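Local coordinates for DNA-binding protein reb1 (Schizosaccharomyces pombe, PDB 5EYB) that binds replication and transcription terminator sites in ribosomal DNA and control regions of other genes, and helps end transcription by RNA polymerase I, at residues A105-E110 / R163-F168; E180-N185 / D213-G218; K332-Y337 / D351-V356. All blocks are in the same frame, centred on the assembly; numbering follows the deposited sequence.

The contacts follow one another along an all-helical chain. Interaction 1 joins helix 101-116 to the chain just after helix 154-164 in the second Myb-associated domain, and interaction 2 two helices of the first Myb repeat; their centres lie about 29 Å apart, and helices 154-164 and 176-189 are consecutive. Interaction 3 belongs to the C-terminal helices, its centre about 63 Å from that of interaction 1 and about 23 Å, by nearest atoms, from the DNA. All are partly buried, with one buried residue each: Ile107, Leu182 and Ser336. The chemistry differs: a tyrosine spans the first beside a DNA-binding arginine, aliphatic branches make the second, and the third pairs an apolar overlap with a polar approach.

Interaction 1: A105-E110 / R163-F168; sequences AIISQE and RAYNPF. With nucleotides of chain C.
Tyr165 bridges the two segments with the outer part of its ring. Its CE1 lies 4.1 Å from Ile107 CG2, and the methyl approaches the ring obliquely. Farther out, the phenol oxygen rests against the helix backbone, Tyr165 OH being 3.7 Å from Ser108 CA. With CG anti to the carbonyl carbon (chi1 -61°), the tyrosine reaches toward helix 101-116; the closest backbone pair, Ser108 CA and Ala164 CA, is still 9.9 Å apart, and the ring fills that distance from the next residue. The 89 Å² buried in total is therefore a narrow interface, made by one long side chain against two consecutive helical residues. Tyr165 is also the first residue past helix 154-164 to leave helical backbone angles, so the ring projects just where the chain turns away.

Both segments belong to the second Myb-associated domain, in the HTH clan, and helix 154-164 carries a DNA contact at Arg163, directly before Ala164. There Arg163 NH1 gives a weak hydrogen bond to OP2 of DC16 of chain C at 3.3 Å, with an N-H...acceptor angle of 147°. The same guanidinium has C5 of that cytosine 3.6 Å above its plane, over its centre. A bend at chi3 (-73°) turns the group to meet phosphate and base together; the positive charge probably adds to the hold on the DNA backbone.

At the end of the helix, Asn166 ND2 makes a weak bond of 2.8 Å to Arg163 O. Phe125 packs edge-to-face with the Tyr165 ring, Cys126 of helix 122-129 touches the same side chain, and Trp130 NE1 forms a weak hydrogen bond with Tyr165 O.

Interaction 2: E180-N185 / D213-G218; sequences EELRKN and DVVRFG
The first Myb repeat packs helix 176-189 against the C-terminal part of helix 204-215, the latter within the predicted helix-turn-helix motif of residues 193-215. In the three-helix arrangement of a Myb repeat, the last helix is the recognition helix, so this contact joins the first helix to the C-terminal part of the third. The backbones come close here, with Arg183 CA and Val215 CA 6.8 Å apart, and the segments bury 128 Å² in all.

Val215 supplies the whole of the second segment's side, using its two methyls on separate partners. CG2 meets the branch end of Leu182, with Leu182 CD2 4.2 Å from Val215 CG2. CG1 instead approaches the root of an arginine: Arg183 CB lies 3.9 Å from Val215 CG1. The valine torsion explains the division, because CG1 is placed opposite the backbone N (chi1 -178°) while CG2 falls opposite the carbonyl carbon. Leu182 also touches Cys207 and Trp211 of helix 204-215 and Ile196 of helix 193-199, which sets its branch among all three helices of the repeat.

Against Val215, Arg183 offers its CB; the side chain also touches Trp211. Bent at chi3 (64°), its chain carries the guanidinium away to Glu180, one turn earlier, whose carboxylate carbon lies in plane at the guanidinium edge. Arg183 NE gives Glu180 OE2 a weak hydrogen bond of 2.9 Å within a salt bridge; the NH2 distance is implausibly short and its exact value doubtful. A type I beta turn from Val215 to Gly218 is closed by Gly218 N bonding to Val215 O at 3.0 Å. Between the helices the contact is thus apolar, and the arginine's charge is probably balanced within its own helix rather than across the interface.

Interaction 3: K332-Y337 / D351-V356; sequences KMIPSY and DDFKVV
Ile334 overlaps the outer part of the Phe353 ring, its CD1 lying 3.7 Å from Phe353 CE2 and 4.0 Å from Phe353 CZ. The contact belongs to the helical C-terminal part of the chain, where the link between helices 320-333 and 336-339 packs on helix 342-356. Ile334 is the first residue to leave helical angles after helix 320-333. Its CG1 sits opposite the carbonyl carbon (chi1 -61°), and the extended chain beyond it (chi2 173°) carries CD1 to the ring. The two side chains cross at about a right angle, and the methyl approaches the ring obliquely.

Phe353 continues past this contact to helix 284-299, where it touches Leu284, Asn287 and Val288; Ile334 also meets Ala349 of helix 342-356. Packing round Phe353 therefore joins the link to helices 342-356 and 284-299.

A polar approach lies next to it. Ser336 is buried, and its hydroxyl has a hydrogen-bonding partner in Ser348 OG, which links Ser336 to helix 342-356. On the side of the more exposed Asp352, Ser336 OG stands 3.3 Å from Asp352 OD2.

Interaction 1: A105-E110 / R163-F168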
loop_
_atom_site.group_PDB
_atom_site.type_symbol
_atom_site.label_atom_id
_atom_site.label_comp_id
_atom_site.label_asym_id
_atom_site.label_seq_id
_atom_site.Cartn_x
_atom_site.Cartn_y
_atom_site.Cartn_z
ATOM N N ALA A 105 -8.394 7.908 21.683
ATOM C CA ALA A 105 -8.436 8.842 22.801
ATOM C C ALA A 105 -8.924 8.139 24.064
ATOM O O ALA A 105 -8.394 8.358 25.155
ATOM C CB ALA A 105 -9.323 10.029 22.469
ATOM N N ILE A 106 -9.935 7.291 23.902
ATOM C CA ILE A 106 -10.461 6.491 25.004
ATOM C C ILE A 106 -9.409 5.517 25.524
ATOM O O ILE A 106 -9.246 5.351 26.734
ATOM C CB ILE A 106 -11.718 5.702 24.577
ATOM C CG1 ILE A 106 -12.871 6.657 24.269
ATOM C CG2 ILE A 106 -12.133 4.718 25.658
ATOM C CD1 ILE A 106 -14.135 5.957 23.825
ATOM N N ILE A 107 -8.695 4.875 24.603
ATOM C CA ILE A 107 -7.637 3.945 24.973
ATOM C C ILE A 107 -6.544 4.674 25.738
ATOM O O ILE A 107 -6.136 4.248 26.819
ATOM C CB ILE A 107 -7.023 3.257 23.742
ATOM C CG1 ILE A 107 -8.071 2.405 23.026
ATOM C CG2 ILE A 107 -5.836 2.393 24.153
ATOM C CD1 ILE A 107 -7.573 1.761 21.755
ATOM N N SER A 108 -6.090 5.787 25.173
ATOM C CA SER A 108 -5.052 6.604 25.786
ATOM C C SER A 108 -5.475 7.118 27.159
ATOM O O SER A 108 -4.640 7.304 28.039
ATOM C CB SER A 108 -4.692 7.778 24.874
ATOM O OG SER A 108 -3.635 8.547 25.420
ATOM N N GLN A 109 -6.773 7.345 27.342
ATOM C CA GLN A 109 -7.289 7.777 28.635
ATOM C C GLN A 109 -7.308 6.618 29.632
ATOM O O GLN A 109 -6.963 6.787 30.800
ATOM C CB GLN A 109 -8.693 8.369 28.490
ATOM N N GLU A 110 -7.706 5.441 29.162
ATOM C CA GLU A 110 -7.751 4.254 30.008
ATOM C C GLU A 110 -6.355 3.809 30.429
ATOM O O GLU A 110 -6.133 3.454 31.588
ATOM C CB GLU A 110 -8.466 3.110 29.290
ATOM C CG GLU A 110 -9.966 3.293 29.178
ATOM C CD GLU A 110 -10.662 3.209 30.520
ATOM O OE1 GLU A 110 -10.598 2.137 31.161
ATOM O OE2 GLU A 110 -11.271 4.217 30.935
ATOM N N ARG A 163 0.164 -3.505 19.703
ATOM C CA ARG A 163 0.943 -2.857 18.661
ATOM C C ARG A 163 1.278 -1.421 19.055
ATOM O O ARG A 163 2.386 -0.945 18.808
ATOM C CB ARG A 163 0.193 -2.888 17.327
ATOM C CG ARG A 163 1.042 -2.492 16.131
ATOM C CD ARG A 163 0.420 -2.940 14.815
ATOM N NE ARG A 163 0.511 -4.386 14.604
ATOM C CZ ARG A 163 -0.484 -5.242 14.825
ATOM N NH1 ARG A 163 -1.655 -4.804 15.265
ATOM N NH2 ARG A 163 -0.309 -6.539 14.604
ATOM N N ALA A 164 0.324 -0.746 19.689
ATOM C CA ALA A 164 0.484 0.659 20.055
ATOM C C ALA A 164 1.327 0.826 21.310
ATOM O O ALA A 164 1.967 1.858 21.501
ATOM C CB ALA A 164 -0.876 1.313 20.251
ATOM N N TYR A 165 1.315 -0.189 22.169
ATOM C CA TYR A 165 2.090 -0.154 23.405
ATOM C C TYR A 165 3.028 -1.348 23.484
ATOM O O TYR A 165 2.652 -2.420 23.952
ATOM C CB TYR A 165 1.165 -0.122 24.622
ATOM C CG TYR A 165 0.270 1.094 24.658
ATOM C CD1 TYR A 165 -0.967 1.088 24.029
ATOM C CD2 TYR A 165 0.669 2.253 25.311
ATOM C CE1 TYR A 165 -1.786 2.202 24.051
ATOM C CE2 TYR A 165 -0.143 3.371 25.341
ATOM C CZ TYR A 165 -1.369 3.340 24.709
ATOM O OH TYR A 165 -2.180 4.451 24.737
ATOM N N ASN A 166 4.255 -1.146 23.018
ATOM C CA ASN A 166 5.253 -2.201 22.980
ATOM C C ASN A 166 6.570 -1.712 23.569
ATOM O O ASN A 166 6.835 -0.512 23.575
ATOM C CB ASN A 166 5.452 -2.688 21.543
ATOM C CG ASN A 166 5.901 -1.582 20.612
ATOM O OD1 ASN A 166 7.098 -1.365 20.416
ATOM N ND2 ASN A 166 4.939 -0.871 20.033
ATOM N N PRO A 167 7.392 -2.643 24.082
ATOM C CA PRO A 167 8.691 -2.300 24.671
ATOM C C PRO A 167 9.807 -2.210 23.633
ATOM O O PRO A 167 10.914 -1.780 23.953
ATOM C CB PRO A 167 8.942 -3.457 25.634
ATOM C CG PRO A 167 8.301 -4.618 24.958
ATOM C CD PRO A 167 7.073 -4.070 24.268
ATOM N N PHE A 168 9.510 -2.618 22.404
ATOM C CA PHE A 168 10.500 -2.621 21.336
ATOM C C PHE A 168 10.681 -1.221 20.761
ATOM O O PHE A 168 9.848 -0.341 20.977
ATOM C CB PHE A 168 10.092 -3.601 20.236
ATOM C CG PHE A 168 9.613 -4.929 20.759
ATOM C CD1 PHE A 168 10.516 -5.908 21.140
ATOM C CD2 PHE A 168 8.257 -5.196 20.873
ATOM C CE1 PHE A 168 10.079 -7.131 21.624
ATOM C CE2 PHE A 168 7.813 -6.418 21.357
ATOM C CZ PHE A 168 8.725 -7.386 21.731
ATOM P P DC C 16 -4.073 -1.012 14.150
ATOM O OP1 DC C 16 -5.012 -0.100 14.833
ATOM O OP2 DC C 16 -3.122 -1.823 14.942
ATOM O "O5'" DC C 16 -4.916 -2.023 13.255
ATOM C "C5'" DC C 16 -5.757 -1.532 12.239
ATOM C "C4'" DC C 16 -6.391 -2.683 11.496
ATOM O "O4'" DC C 16 -5.366 -3.387 10.745
ATOM C "C3'" DC C 16 -7.056 -3.730 12.400
ATOM O "O3'" DC C 16 -8.335 -4.069 11.915
ATOM C "C2'" DC C 16 -6.111 -4.919 12.327
ATOM C "C1'" DC C 16 -5.530 -4.770 10.935
ATOM N N1 DC C 16 -4.218 -5.429 10.797
ATOM C C2 DC C 16 -4.078 -6.510 9.926
ATOM O O2 DC C 16 -5.053 -6.876 9.263
ATOM N N3 DC C 16 -2.871 -7.116 9.825
ATOM C C4 DC C 16 -1.844 -6.685 10.562
ATOM N N4 DC C 16 -0.670 -7.312 10.431
ATOM C C5 DC C 16 -1.977 -5.593 11.464
ATOM C C6 DC C 16 -3.173 -5.008 11.556
#

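Interaction 2: E180-N185 / D213-G218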
loop_
_atom_site.group_PDB
_atom_site.type_symbol
_atom_site.label_atom_id
_atom_site.label_comp_id
_atom_site.label_asym_id
_atom_site.label_seq_id
_atom_site.Cartn_x
_atom_site.Cartn_y
_atom_site.Cartn_z
ATOM N N GLU A 180 20.500 -8.722 7.739
ATOM C CA GLU A 180 21.265 -9.958 7.736
ATOM C C GLU A 180 21.090 -10.718 9.045
ATOM O O GLU A 180 20.945 -11.943 9.049
ATOM C CB GLU A 180 22.747 -9.662 7.490
ATOM C CG GLU A 180 23.617 -10.898 7.338
ATOM C CD GLU A 180 23.314 -11.683 6.073
ATOM O OE1 GLU A 180 22.632 -11.142 5.177
ATOM O OE2 GLU A 180 23.764 -12.843 5.977
ATOM N N GLU A 181 21.108 -9.982 10.153
ATOM C CA GLU A 181 20.931 -10.578 11.470
ATOM C C GLU A 181 19.574 -11.259 11.562
ATOM O O GLU A 181 19.433 -12.312 12.180
ATOM C CB GLU A 181 21.063 -9.518 12.563
ATOM C CG GLU A 181 21.042 -10.084 13.971
ATOM C CD GLU A 181 22.321 -10.827 14.320
ATOM O OE1 GLU A 181 23.326 -10.657 13.597
ATOM O OE2 GLU A 181 22.324 -11.577 15.320
ATOM N N LEU A 182 18.578 -10.644 10.935
ATOM C CA LEU A 182 17.246 -11.218 10.883
ATOM C C LEU A 182 17.257 -12.528 10.111
ATOM O O LEU A 182 16.699 -13.529 10.563
ATOM C CB LEU A 182 16.262 -10.242 10.244
ATOM C CG LEU A 182 14.865 -10.818 10.002
ATOM C CD1 LEU A 182 14.162 -11.088 11.321
ATOM C CD2 LEU A 182 14.042 -9.894 9.120
ATOM N N ARG A 183 17.898 -12.511 8.946
ATOM C CA ARG A 183 18.003 -13.695 8.095
ATOM C C ARG A 183 18.587 -14.884 8.848
ATOM O O ARG A 183 18.027 -15.977 8.828
ATOM C CB ARG A 183 18.865 -13.397 6.867
ATOM C CG ARG A 183 18.920 -14.532 5.857
ATOM C CD ARG A 183 19.969 -14.277 4.787
ATOM N NE ARG A 183 21.319 -14.236 5.348
ATOM C CZ ARG A 183 22.029 -15.313 5.673
ATOM N NH1 ARG A 183 21.521 -16.528 5.501
ATOM N NH2 ARG A 183 23.246 -15.178 6.177
ATOM N N LYS A 184 19.714 -14.654 9.516
ATOM C CA LYS A 184 20.403 -15.705 10.253
ATOM C C LYS A 184 19.564 -16.240 11.406
ATOM O O LYS A 184 19.637 -17.423 11.739
ATOM C CB LYS A 184 21.750 -15.191 10.769
ATOM C CG LYS A 184 22.774 -14.977 9.668
ATOM C CD LYS A 184 24.111 -14.510 10.211
ATOM C CE LYS A 184 24.048 -13.077 10.709
ATOM N NZ LYS A 184 25.414 -12.508 10.888
ATOM N N ASN A 185 18.769 -15.368 12.014
ATOM C CA ASN A 185 17.865 -15.786 13.077
ATOM C C ASN A 185 16.763 -16.696 12.546
ATOM O O ASN A 185 16.368 -17.660 13.206
ATOM C CB ASN A 185 17.257 -14.570 13.772
ATOM C CG ASN A 185 18.090 -14.095 14.945
ATOM O OD1 ASN A 185 18.525 -14.894 15.774
ATOM N ND2 ASN A 185 18.321 -12.791 15.020
ATOM N N ASP A 213 8.452 -9.580 3.167
ATOM C CA ASP A 213 8.349 -8.617 2.078
ATOM C C ASP A 213 9.690 -8.100 1.556
ATOM O O ASP A 213 9.727 -7.398 0.548
ATOM C CB ASP A 213 7.481 -7.432 2.512
ATOM C CG ASP A 213 6.021 -7.812 2.683
ATOM O OD1 ASP A 213 5.511 -8.595 1.855
ATOM O OD2 ASP A 213 5.382 -7.331 3.645
ATOM N N VAL A 214 10.789 -8.430 2.227
ATOM C CA VAL A 214 12.094 -7.941 1.784
ATOM C C VAL A 214 13.203 -8.992 1.829
ATOM O O VAL A 214 13.758 -9.363 0.795
ATOM C CB VAL A 214 12.564 -6.731 2.621
ATOM C CG1 VAL A 214 13.952 -6.303 2.176
ATOM C CG2 VAL A 214 11.588 -5.569 2.505
ATOM N N VAL A 215 13.524 -9.463 3.030
ATOM C CA VAL A 215 14.715 -10.281 3.244
ATOM C C VAL A 215 14.589 -11.716 2.705
ATOM O O VAL A 215 15.577 -12.295 2.258
ATOM C CB VAL A 215 15.075 -10.317 4.745
ATOM C CG1 VAL A 215 16.350 -11.121 4.988
ATOM C CG2 VAL A 215 15.244 -8.899 5.272
ATOM N N ARG A 216 13.382 -12.282 2.727
ATOM C CA ARG A 216 13.170 -13.648 2.232
ATOM C C ARG A 216 13.652 -13.816 0.795
ATOM O O ARG A 216 14.167 -14.870 0.424
ATOM C CB ARG A 216 11.690 -14.047 2.315
ATOM C CG ARG A 216 11.426 -15.495 1.898
ATOM C CD ARG A 216 9.954 -15.887 1.991
ATOM N NE ARG A 216 9.764 -17.330 1.827
ATOM C CZ ARG A 216 9.742 -18.203 2.831
ATOM N NH1 ARG A 216 9.892 -17.784 4.076
ATOM N NH2 ARG A 216 9.567 -19.493 2.591
ATOM N N PHE A 217 13.484 -12.772 -0.008
ATOM C CA PHE A 217 13.830 -12.835 -1.422
ATOM C C PHE A 217 15.335 -12.803 -1.638
ATOM O O PHE A 217 15.834 -13.283 -2.656
ATOM C CB PHE A 217 13.163 -11.687 -2.177
ATOM C CG PHE A 217 11.667 -11.786 -2.221
ATOM C CD1 PHE A 217 11.038 -12.498 -3.228
ATOM C CD2 PHE A 217 10.891 -11.176 -1.252
ATOM C CE1 PHE A 217 9.662 -12.594 -3.270
ATOM C CE2 PHE A 217 9.514 -11.268 -1.288
ATOM C CZ PHE A 217 8.897 -11.978 -2.299
ATOM N N GLY A 218 16.054 -12.238 -0.673
ATOM C CA GLY A 218 17.494 -12.120 -0.772
ATOM C C GLY A 218 17.907 -11.142 -1.853
ATOM O O GLY A 218 17.530 -9.971 -1.825
#

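Interaction 3: K332-Y337 / D351-V356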
loop_
_atom_site.group_PDB
_atom_site.type_symbol
_atom_site.label_atom_id
_atom_site.label_comp_id
_atom_site.label_asym_id
_atom_site.label_seq_id
_atom_site.Cartn_x
_atom_site.Cartn_y
_atom_site.Cartn_z
ATOM N N LYS A 332 -0.781 -17.152 -26.800
ATOM C CA LYS A 332 -1.237 -18.440 -26.291
ATOM C C LYS A 332 -2.318 -19.075 -27.174
ATOM O O LYS A 332 -2.394 -20.299 -27.287
ATOM C CB LYS A 332 -1.757 -18.275 -24.859
ATOM C CG LYS A 332 -2.187 -19.572 -24.183
ATOM C CD LYS A 332 -2.786 -19.306 -22.806
ATOM C CE LYS A 332 -3.296 -20.590 -22.164
ATOM N NZ LYS A 332 -3.913 -20.343 -20.830
ATOM N N MET A 333 -3.145 -18.244 -27.804
ATOM C CA MET A 333 -4.295 -18.745 -28.554
ATOM C C MET A 333 -4.052 -18.853 -30.059
ATOM O O MET A 333 -4.571 -19.764 -30.706
ATOM C CB MET A 333 -5.519 -17.861 -28.299
ATOM C CG MET A 333 -5.979 -17.853 -26.850
ATOM S SD MET A 333 -6.118 -19.511 -26.150
ATOM C CE MET A 333 -6.490 -19.126 -24.439
ATOM N N ILE A 334 -3.276 -17.928 -30.617
ATOM C CA ILE A 334 -2.971 -17.966 -32.045
ATOM C C ILE A 334 -1.992 -19.096 -32.356
ATOM O O ILE A 334 -0.878 -19.120 -31.833
ATOM C CB ILE A 334 -2.381 -16.635 -32.540
ATOM C CG1 ILE A 334 -3.378 -15.496 -32.327
ATOM C CG2 ILE A 334 -1.995 -16.736 -34.007
ATOM C CD1 ILE A 334 -2.812 -14.132 -32.636
ATOM N N PRO A 335 -2.411 -20.040 -33.214
ATOM C CA PRO A 335 -1.610 -21.223 -33.548
ATOM C C PRO A 335 -0.271 -20.884 -34.199
ATOM O O PRO A 335 0.649 -21.700 -34.169
ATOM C CB PRO A 335 -2.506 -21.988 -34.531
ATOM C CG PRO A 335 -3.881 -21.498 -34.253
ATOM C CD PRO A 335 -3.719 -20.058 -33.888
ATOM N N SER A 336 -0.168 -19.691 -34.775
ATOM C CA SER A 336 1.042 -19.274 -35.473
ATOM C C SER A 336 2.245 -19.205 -34.536
ATOM O O SER A 336 3.377 -19.448 -34.955
ATOM C CB SER A 336 0.826 -17.919 -36.146
ATOM O OG SER A 336 -0.292 -17.960 -37.017
ATOM N N TYR A 337 1.998 -18.886 -33.268
ATOM C CA TYR A 337 3.078 -18.732 -32.297
ATOM C C TYR A 337 3.646 -20.068 -31.821
ATOM O O TYR A 337 4.700 -20.112 -31.187
ATOM C CB TYR A 337 2.603 -17.907 -31.102
ATOM C CG TYR A 337 2.484 -16.434 -31.413
ATOM C CD1 TYR A 337 3.591 -15.598 -31.339
ATOM C CD2 TYR A 337 1.270 -15.881 -31.793
ATOM C CE1 TYR A 337 3.490 -14.249 -31.631
ATOM C CE2 TYR A 337 1.159 -14.534 -32.087
ATOM C CZ TYR A 337 2.272 -13.724 -32.003
ATOM O OH TYR A 337 2.169 -12.385 -32.292
ATOM N N ASP A 351 -1.433 -11.907 -40.927
ATOM C CA ASP A 351 -1.930 -12.367 -42.219
ATOM C C ASP A 351 -3.159 -13.261 -42.073
ATOM O O ASP A 351 -4.105 -13.154 -42.855
ATOM C CB ASP A 351 -0.827 -13.108 -42.981
ATOM C CG ASP A 351 0.289 -12.185 -43.440
ATOM O OD1 ASP A 351 0.443 -11.093 -42.855
ATOM O OD2 ASP A 351 1.015 -12.552 -44.389
ATOM N N ASP A 352 -3.149 -14.138 -41.072
ATOM C CA ASP A 352 -4.287 -15.022 -40.829
ATOM C C ASP A 352 -5.493 -14.236 -40.319
ATOM O O ASP A 352 -6.639 -14.604 -40.574
ATOM C CB ASP A 352 -3.922 -16.125 -39.831
ATOM C CG ASP A 352 -2.985 -17.163 -40.423
ATOM O OD1 ASP A 352 -2.942 -17.293 -41.664
ATOM O OD2 ASP A 352 -2.295 -17.855 -39.644
ATOM N N PHE A 353 -5.226 -13.155 -39.595
ATOM C CA PHE A 353 -6.285 -12.291 -39.089
ATOM C C PHE A 353 -6.943 -11.500 -40.213
ATOM O O PHE A 353 -8.121 -11.153 -40.135
ATOM C CB PHE A 353 -5.735 -11.329 -38.036
ATOM C CG PHE A 353 -5.917 -11.803 -36.627
ATOM C CD1 PHE A 353 -6.962 -12.647 -36.300
ATOM C CD2 PHE A 353 -5.046 -11.402 -35.628
ATOM C CE1 PHE A 353 -7.135 -13.084 -35.002
ATOM C CE2 PHE A 353 -5.214 -11.837 -34.327
ATOM C CZ PHE A 353 -6.259 -12.679 -34.015
ATOM N N LYS A 354 -6.174 -11.209 -41.256
ATOM C CA LYS A 354 -6.666 -10.394 -42.359
ATOM C C LYS A 354 -7.536 -11.208 -43.315
ATOM O O LYS A 354 -8.410 -10.665 -43.992
ATOM C CB LYS A 354 -5.496 -9.762 -43.115
ATOM N N VAL A 355 -7.296 -12.515 -43.363
ATOM C CA VAL A 355 -8.052 -13.396 -44.244
ATOM C C VAL A 355 -9.497 -13.551 -43.772
ATOM O O VAL A 355 -10.430 -13.510 -44.576
ATOM C CB VAL A 355 -7.390 -14.790 -44.343
ATOM C CG1 VAL A 355 -8.298 -15.774 -45.065
ATOM C CG2 VAL A 355 -6.043 -14.691 -45.044
ATOM N N VAL A 356 -9.677 -13.714 -42.464
ATOM C CA VAL A 356 -11.003 -13.941 -41.895
ATOM C C VAL A 356 -11.893 -12.700 -42.040
ATOM O O VAL A 356 -13.121 -12.800 -42.031
ATOM C CB VAL A 356 -10.906 -14.358 -40.403
ATOM C CG1 VAL A 356 -10.448 -13.195 -39.544
ATOM C CG2 VAL A 356 -12.236 -14.900 -39.904
#